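Local coordinates for protein dnab-like replicative helicase (Bacillus phage SPP1, PDB 3BH0) that probably couples ATP hydrolysis to 5'-3' unwinding of duplex DNA at the phage replication fork, the chain being the ATPase domain of this DnaB-family helicase, at residues G161-T171 with V183-E194. Residues are numbered along the deposited sequence; the frame is centred on the assembly and turned at random.
Sequences GQSVNYIWSKT and VIVMIDYLQLLE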
ATOM      1  N   GLY A 161     -17.868   2.054   7.402  1.00 36.60           N
ATOM      2  CA  GLY A 161     -18.340   0.724   7.021  1.00 36.39           C
ATOM      3  C   GLY A 161     -18.328   0.538   5.518  1.00 36.44           C
ATOM      4  O   GLY A 161     -19.120   1.156   4.805  1.00 36.89           O
ATOM      5  N   GLN A 162     -17.403  -0.291   5.035  1.00 35.65           N
ATOM      6  CA  GLN A 162     -17.251  -0.533   3.606  1.00 35.20           C
ATOM      7  C   GLN A 162     -17.027  -2.015   3.379  1.00 34.86           C
ATOM      8  O   GLN A 162     -16.149  -2.620   4.008  1.00 34.99           O
ATOM      9  CB  GLN A 162     -16.062   0.233   3.014  1.00 35.17           C
ATOM     10  CG  GLN A 162     -16.077   1.727   3.205  1.00 34.64           C
ATOM     11  CD  GLN A 162     -14.905   2.393   2.523  1.00 34.98           C
ATOM     12  OE1 GLN A 162     -14.579   2.068   1.395  1.00 36.61           O
ATOM     13  NE2 GLN A 162     -14.250   3.315   3.217  1.00 37.15           N
ATOM     14  N   SER A 163     -17.835  -2.593   2.497  1.00 33.92           N
ATOM     15  CA  SER A 163     -17.661  -3.979   2.066  1.00 33.61           C
ATOM     16  C   SER A 163     -16.764  -3.965   0.830  1.00 33.02           C
ATOM     17  O   SER A 163     -16.455  -2.886   0.303  1.00 32.81           O
ATOM     18  CB  SER A 163     -19.030  -4.570   1.723  1.00 33.47           C
ATOM     19  OG  SER A 163     -19.673  -3.745   0.757  1.00 33.22           O
ATOM     20  N   VAL A 164     -16.354  -5.136   0.355  1.00 32.81           N
ATOM     21  CA  VAL A 164     -15.674  -5.208  -0.952  1.00 33.37           C
ATOM     22  C   VAL A 164     -16.638  -4.788  -2.062  1.00 34.48           C
ATOM     23  O   VAL A 164     -16.246  -4.159  -3.040  1.00 35.00           O
ATOM     24  CB  VAL A 164     -15.102  -6.609  -1.264  1.00 32.70           C
ATOM     25  CG1 VAL A 164     -14.436  -6.623  -2.643  1.00 31.69           C
ATOM     26  CG2 VAL A 164     -14.105  -7.003  -0.216  1.00 32.03           C
ATOM     27  N   ASN A 165     -17.903  -5.137  -1.889  1.00 35.79           N
ATOM     28  CA  ASN A 165     -18.946  -4.759  -2.822  1.00 37.67           C
ATOM     29  C   ASN A 165     -18.998  -3.250  -2.986  1.00 37.41           C
ATOM     30  O   ASN A 165     -18.967  -2.726  -4.106  1.00 37.54           O
ATOM     31  CB  ASN A 165     -20.287  -5.288  -2.316  1.00 38.72           C
ATOM     32  CG  ASN A 165     -21.235  -5.599  -3.436  1.00 42.35           C
ATOM     33  OD1 ASN A 165     -21.851  -4.689  -4.019  1.00 47.30           O
ATOM     34  ND2 ASN A 165     -21.364  -6.887  -3.760  1.00 44.01           N
ATOM     35  N   TYR A 166     -19.028  -2.556  -1.849  1.00 37.49           N
ATOM     36  CA  TYR A 166     -18.983  -1.102  -1.815  1.00 37.10           C
ATOM     37  C   TYR A 166     -17.769  -0.573  -2.569  1.00 36.77           C
ATOM     38  O   TYR A 166     -17.870   0.389  -3.318  1.00 36.82           O
ATOM     39  CB  TYR A 166     -18.997  -0.611  -0.362  1.00 37.34           C
ATOM     40  CG  TYR A 166     -18.833   0.878  -0.214  1.00 38.48           C
ATOM     41  CD1 TYR A 166     -19.941   1.711  -0.071  1.00 40.16           C
ATOM     42  CD2 TYR A 166     -17.559   1.466  -0.225  1.00 38.13           C
ATOM     43  CE1 TYR A 166     -19.778   3.105   0.056  1.00 40.44           C
ATOM     44  CE2 TYR A 166     -17.391   2.833  -0.106  1.00 37.51           C
ATOM     45  CZ  TYR A 166     -18.496   3.644   0.041  1.00 38.85           C
ATOM     46  OH  TYR A 166     -18.316   5.001   0.158  1.00 39.06           O
ATOM     47  N   ILE A 167     -16.618  -1.208  -2.372  1.00 36.92           N
ATOM     48  CA  ILE A 167     -15.362  -0.739  -2.978  1.00 36.54           C
ATOM     49  C   ILE A 167     -15.317  -1.035  -4.471  1.00 37.31           C
ATOM     50  O   ILE A 167     -14.773  -0.244  -5.254  1.00 36.99           O
ATOM     51  CB  ILE A 167     -14.116  -1.325  -2.248  1.00 36.46           C
ATOM     52  CG1 ILE A 167     -14.079  -0.814  -0.797  1.00 35.97           C
ATOM     53  CG2 ILE A 167     -12.829  -1.032  -3.022  1.00 33.89           C
ATOM     54  CD1 ILE A 167     -12.953  -1.353   0.045  1.00 35.52           C
ATOM     55  N   TRP A 168     -15.876  -2.189  -4.841  1.00 38.23           N
ATOM     56  CA  TRP A 168     -16.111  -2.578  -6.234  1.00 39.39           C
ATOM     57  C   TRP A 168     -16.799  -1.461  -6.991  1.00 39.29           C
ATOM     58  O   TRP A 168     -16.330  -1.011  -8.034  1.00 39.18           O
ATOM     59  CB  TRP A 168     -17.013  -3.826  -6.287  1.00 40.48           C
ATOM     60  CG  TRP A 168     -16.937  -4.556  -7.590  1.00 41.62           C
ATOM     61  CD1 TRP A 168     -17.318  -4.089  -8.815  1.00 42.94           C
ATOM     62  CD2 TRP A 168     -16.435  -5.882  -7.801  1.00 42.59           C
ATOM     63  NE1 TRP A 168     -17.085  -5.038  -9.778  1.00 43.55           N
ATOM     64  CE2 TRP A 168     -16.538  -6.150  -9.186  1.00 43.77           C
ATOM     65  CE3 TRP A 168     -15.917  -6.874  -6.954  1.00 42.77           C
ATOM     66  CZ2 TRP A 168     -16.138  -7.381  -9.754  1.00 43.23           C
ATOM     67  CZ3 TRP A 168     -15.526  -8.101  -7.513  1.00 43.57           C
ATOM     68  CH2 TRP A 168     -15.638  -8.341  -8.908  1.00 42.85           C
ATOM     69  N   SER A 169     -17.929  -1.030  -6.448  1.00 39.86           N
ATOM     70  CA  SER A 169     -18.708   0.066  -7.009  1.00 40.80           C
ATOM     71  C   SER A 169     -17.879   1.334  -7.289  1.00 40.79           C
ATOM     72  O   SER A 169     -17.958   1.907  -8.378  1.00 40.26           O
ATOM     73  CB  SER A 169     -19.879   0.369  -6.081  1.00 41.14           C
ATOM     74  OG  SER A 169     -20.708   1.365  -6.642  1.00 43.94           O
ATOM     75  N   LYS A 170     -17.057   1.735  -6.315  1.00 40.82           N
ATOM     76  CA  LYS A 170     -16.248   2.953  -6.415  1.00 40.64           C
ATOM     77  C   LYS A 170     -15.095   2.839  -7.395  1.00 40.92           C
ATOM     78  O   LYS A 170     -14.748   3.796  -8.074  1.00 40.83           O
ATOM     79  CB  LYS A 170     -15.735   3.366  -5.035  1.00 40.21           C
ATOM     80  CG  LYS A 170     -16.834   3.489  -3.989  1.00 40.17           C
ATOM     81  CD  LYS A 170     -17.719   4.730  -4.213  1.00 38.09           C
ATOM     82  CE  LYS A 170     -18.918   4.680  -3.302  1.00 40.11           C
ATOM     83  NZ  LYS A 170     -19.618   5.992  -3.209  1.00 42.12           N
ATOM     84  N   THR A 171     -14.488   1.666  -7.453  1.00 41.96           N
ATOM     85  CA  THR A 171     -13.390   1.412  -8.386  1.00 42.95           C
ATOM     86  C   THR A 171     -13.841   1.570  -9.848  1.00 44.03           C
ATOM     87  O   THR A 171     -13.148   2.194 -10.651  1.00 43.78           O
ATOM     88  CB  THR A 171     -12.810   0.004  -8.160  1.00 42.81           C
ATOM     89  OG1 THR A 171     -12.570  -0.192  -6.759  1.00 43.26           O
ATOM     90  CG2 THR A 171     -11.525  -0.170  -8.924  1.00 41.54           C
ATOM     91  N   VAL A 183      -5.720   2.416 -12.289  1.00 45.23           N
ATOM     92  CA  VAL A 183      -6.251   2.705 -10.947  1.00 43.48           C
ATOM     93  C   VAL A 183      -5.610   1.783  -9.903  1.00 42.67           C
ATOM     94  O   VAL A 183      -5.370   0.600 -10.164  1.00 42.16           O
ATOM     95  CB  VAL A 183      -7.802   2.522 -10.909  1.00 43.49           C
ATOM     96  CG1 VAL A 183      -8.386   2.772  -9.519  1.00 42.56           C
ATOM     97  CG2 VAL A 183      -8.484   3.429 -11.920  1.00 43.80           C
ATOM     98  N   ILE A 184      -5.335   2.323  -8.716  1.00 41.65           N
ATOM     99  CA  ILE A 184      -4.764   1.526  -7.631  1.00 40.28           C
ATOM    100  C   ILE A 184      -5.666   1.655  -6.416  1.00 39.63           C
ATOM    101  O   ILE A 184      -5.906   2.757  -5.940  1.00 40.03           O
ATOM    102  CB  ILE A 184      -3.323   1.972  -7.302  1.00 40.40           C
ATOM    103  CG1 ILE A 184      -2.443   1.876  -8.549  1.00 39.71           C
ATOM    104  CG2 ILE A 184      -2.729   1.139  -6.132  1.00 40.08           C
ATOM    105  CD1 ILE A 184      -1.797   3.173  -8.931  1.00 38.81           C
ATOM    106  N   VAL A 185      -6.177   0.534  -5.922  1.00 38.35           N
ATOM    107  CA  VAL A 185      -7.095   0.559  -4.780  1.00 37.16           C
ATOM    108  C   VAL A 185      -6.346   0.226  -3.488  1.00 36.90           C
ATOM    109  O   VAL A 185      -5.925  -0.906  -3.290  1.00 36.36           O
ATOM    110  CB  VAL A 185      -8.303  -0.389  -5.019  1.00 37.05           C
ATOM    111  CG1 VAL A 185      -9.342  -0.277  -3.909  1.00 34.67           C
ATOM    112  CG2 VAL A 185      -8.934  -0.081  -6.386  1.00 36.79           C
ATOM    113  N   MET A 186      -6.158   1.232  -2.633  1.00 36.63           N
ATOM    114  CA  MET A 186      -5.496   1.043  -1.337  1.00 37.07           C
ATOM    115  C   MET A 186      -6.535   0.919  -0.241  1.00 36.17           C
ATOM    116  O   MET A 186      -7.427   1.762  -0.128  1.00 35.91           O
ATOM    117  CB  MET A 186      -4.570   2.208  -0.991  1.00 36.87           C
ATOM    118  CG  MET A 186      -3.348   2.365  -1.865  1.00 37.94           C
ATOM    119  SD  MET A 186      -1.976   3.130  -0.954  1.00 39.87           S
ATOM    120  CE  MET A 186      -1.248   1.682  -0.183  1.00 41.01           C
ATOM    121  N   ILE A 187      -6.418  -0.115   0.584  1.00 35.82           N
ATOM    122  CA  ILE A 187      -7.380  -0.298   1.656  1.00 35.57           C
ATOM    123  C   ILE A 187      -6.738  -0.164   3.048  1.00 36.41           C
ATOM    124  O   ILE A 187      -5.993  -1.055   3.483  1.00 36.11           O
ATOM    125  CB  ILE A 187      -8.181  -1.594   1.457  1.00 34.99           C
ATOM    126  CG1 ILE A 187      -8.721  -1.618   0.013  1.00 34.50           C
ATOM    127  CG2 ILE A 187      -9.308  -1.715   2.512  1.00 33.17           C
ATOM    128  CD1 ILE A 187      -9.184  -2.930  -0.484  1.00 32.08           C
ATOM    129  N   ASP A 188      -7.001   0.960   3.735  1.00 37.61           N
ATOM    130  CA  ASP A 188      -6.493   1.096   5.112  1.00 37.78           C
ATOM    131  C   ASP A 188      -7.191   0.140   6.014  1.00 37.91           C
ATOM    132  O   ASP A 188      -8.178   0.404   6.704  1.00 37.44           O
ATOM    133  CB  ASP A 188      -6.416   2.495   5.719  1.00 38.61           C
ATOM    134  CG  ASP A 188      -5.576   2.516   7.042  1.00 39.28           C
ATOM    135  OD1 ASP A 188      -5.164   1.434   7.561  1.00 39.65           O
ATOM    136  OD2 ASP A 188      -5.339   3.620   7.576  1.00 43.05           O
ATOM    137  N   TYR A 189      -6.570  -1.013   5.896  1.00 38.04           N
ATOM    138  CA  TYR A 189      -6.674  -2.215   6.644  1.00 37.05           C
ATOM    139  C   TYR A 189      -7.895  -3.072   6.492  1.00 36.42           C
ATOM    140  O   TYR A 189      -9.027  -2.661   6.729  1.00 36.53           O
ATOM    141  CB  TYR A 189      -5.839  -2.200   7.945  1.00 37.03           C
ATOM    142  CG  TYR A 189      -6.476  -2.378   9.281  1.00 36.91           C
ATOM    143  CD1 TYR A 189      -6.725  -3.654   9.781  1.00 35.25           C
ATOM    144  CD2 TYR A 189      -6.699  -1.279  10.112  1.00 37.10           C
ATOM    145  CE1 TYR A 189      -7.257  -3.829  11.045  1.00 36.47           C
ATOM    146  CE2 TYR A 189      -7.223  -1.445  11.391  1.00 36.82           C
ATOM    147  CZ  TYR A 189      -7.497  -2.717  11.843  1.00 36.78           C
ATOM    148  OH  TYR A 189      -8.031  -2.878  13.089  1.00 38.44           O
ATOM    149  N   LEU A 190      -7.570  -4.263   5.997  1.00 35.26           N
ATOM    150  CA  LEU A 190      -8.466  -5.239   5.460  1.00 34.95           C
ATOM    151  C   LEU A 190      -9.440  -5.786   6.484  1.00 34.70           C
ATOM    152  O   LEU A 190     -10.595  -6.020   6.158  1.00 34.16           O
ATOM    153  CB  LEU A 190      -7.637  -6.375   4.836  1.00 34.94           C
ATOM    154  CG  LEU A 190      -8.288  -7.646   4.268  1.00 34.69           C
ATOM    155  CD1 LEU A 190      -7.486  -8.098   3.062  1.00 35.98           C
ATOM    156  CD2 LEU A 190      -8.387  -8.770   5.303  1.00 33.02           C
ATOM    157  N   GLN A 191      -8.972  -5.962   7.714  1.00 34.68           N
ATOM    158  CA  GLN A 191      -9.733  -6.665   8.747  1.00 34.95           C
ATOM    159  C   GLN A 191     -10.816  -5.790   9.359  1.00 35.46           C
ATOM    160  O   GLN A 191     -11.523  -6.220  10.276  1.00 36.14           O
ATOM    161  CB  GLN A 191      -8.806  -7.207   9.845  1.00 34.81           C
ATOM    162  CG  GLN A 191      -7.937  -8.390   9.412  1.00 33.35           C
ATOM    163  CD  GLN A 191      -6.631  -7.976   8.715  1.00 32.02           C
ATOM    164  OE1 GLN A 191      -6.306  -6.788   8.595  1.00 27.76           O
ATOM    165  NE2 GLN A 191      -5.875  -8.972   8.263  1.00 31.17           N
ATOM    166  N   LEU A 192     -10.923  -4.573   8.837  1.00 35.18           N
ATOM    167  CA  LEU A 192     -11.963  -3.623   9.177  1.00 35.16           C
ATOM    168  C   LEU A 192     -13.122  -3.658   8.165  1.00 35.32           C
ATOM    169  O   LEU A 192     -14.197  -3.094   8.414  1.00 34.99           O
ATOM    170  CB  LEU A 192     -11.361  -2.200   9.218  1.00 35.46           C
ATOM    171  CG  LEU A 192     -11.293  -1.426  10.543  1.00 35.25           C
ATOM    172  CD1 LEU A 192     -10.787  -2.300  11.671  1.00 36.12           C
ATOM    173  CD2 LEU A 192     -10.458  -0.152  10.431  1.00 34.29           C
ATOM    174  N   LEU A 193     -12.900  -4.312   7.025  1.00 35.43           N
ATOM    175  CA  LEU A 193     -13.906  -4.358   5.957  1.00 35.77           C
ATOM    176  C   LEU A 193     -15.165  -5.099   6.405  1.00 36.51           C
ATOM    177  O   LEU A 193     -15.088  -6.047   7.175  1.00 36.10           O
ATOM    178  CB  LEU A 193     -13.337  -4.998   4.685  1.00 35.07           C
ATOM    179  CG  LEU A 193     -12.342  -4.171   3.866  1.00 34.10           C
ATOM    180  CD1 LEU A 193     -11.620  -5.020   2.826  1.00 31.49           C
ATOM    181  CD2 LEU A 193     -13.006  -2.977   3.207  1.00 33.16           C
ATOM    182  N   GLU A 194     -16.325  -4.652   5.930  1.00 37.97           N
ATOM    183  CA  GLU A 194     -17.587  -5.340   6.229  1.00 39.14           C
ATOM    184  C   GLU A 194     -17.617  -6.671   5.495  1.00 39.02           C
ATOM    185  O   GLU A 194     -17.538  -6.693   4.281  1.00 39.08           O
ATOM    186  CB  GLU A 194     -18.772  -4.488   5.795  1.00 39.08           C
ATOM    187  CG  GLU A 194     -18.880  -3.184   6.537  1.00 42.06           C
ATOM    188  CD  GLU A 194     -20.226  -2.503   6.312  1.00 46.53           C
ATOM    189  OE1 GLU A 194     -20.843  -2.695   5.223  1.00 46.49           O
ATOM    190  OE2 GLU A 194     -20.659  -1.766   7.232  1.00 47.69           O
TER
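Ile167 and Thr171 of helix 164-176 pack onto Val185 and Ile187 of strand 183-188, a helix-on-sheet contact in the RecA-like P-loop ATPase core of DnaB-family helicases. The strand lies inside the mixed sheet, between strands 98-103 and 223-228, and runs roughly antiparallel to the helix: the axes of helix 164-171 and strand 183-188 approach to 10.4 Å, with 152° between their N-to-C directions.

The apolar contact centres on Ile167, whose two branches divide the work. Ile167 CG2, anti to the backbone N, reaches Val185 CG1 at 3.7 Å. The other branch ends in Ile167 CD1, which meets Ile187 CD1 tip to tip and lies 3.6 Å from Leu193 CD2, the leucine crossing at about a right angle. One turn on, Thr171 turns its methyl CG2 to Val185 CG2 at 3.6 Å. Its hydroxyl is spent within the helix: OG1 donates to Ile167 O, which also accepts from Thr171 N. His102 of strand 98-103 touches both Ile167 and Val185, while helix 202-220 adds Leu213 against Ile187 and Ile209 against Leu193.

Polar contacts join residues 161-163, just before the helix, to Leu193 and Glu194. Glu194 N donates to Gln162 O at 2.8 Å; the N-H...O angle is 165°, close to straight, but the donor sits above the carbonyl plane. Leu193 CD2 presses on that same oxygen. Ser163 then N-caps the helix, its OG accepting from Tyr166 N at 2.9 Å. The extended Glu194 side chain lies along the backbone of Gly161 and Gln162, bringing OE2 to 3.4 Å from Gly161 CA.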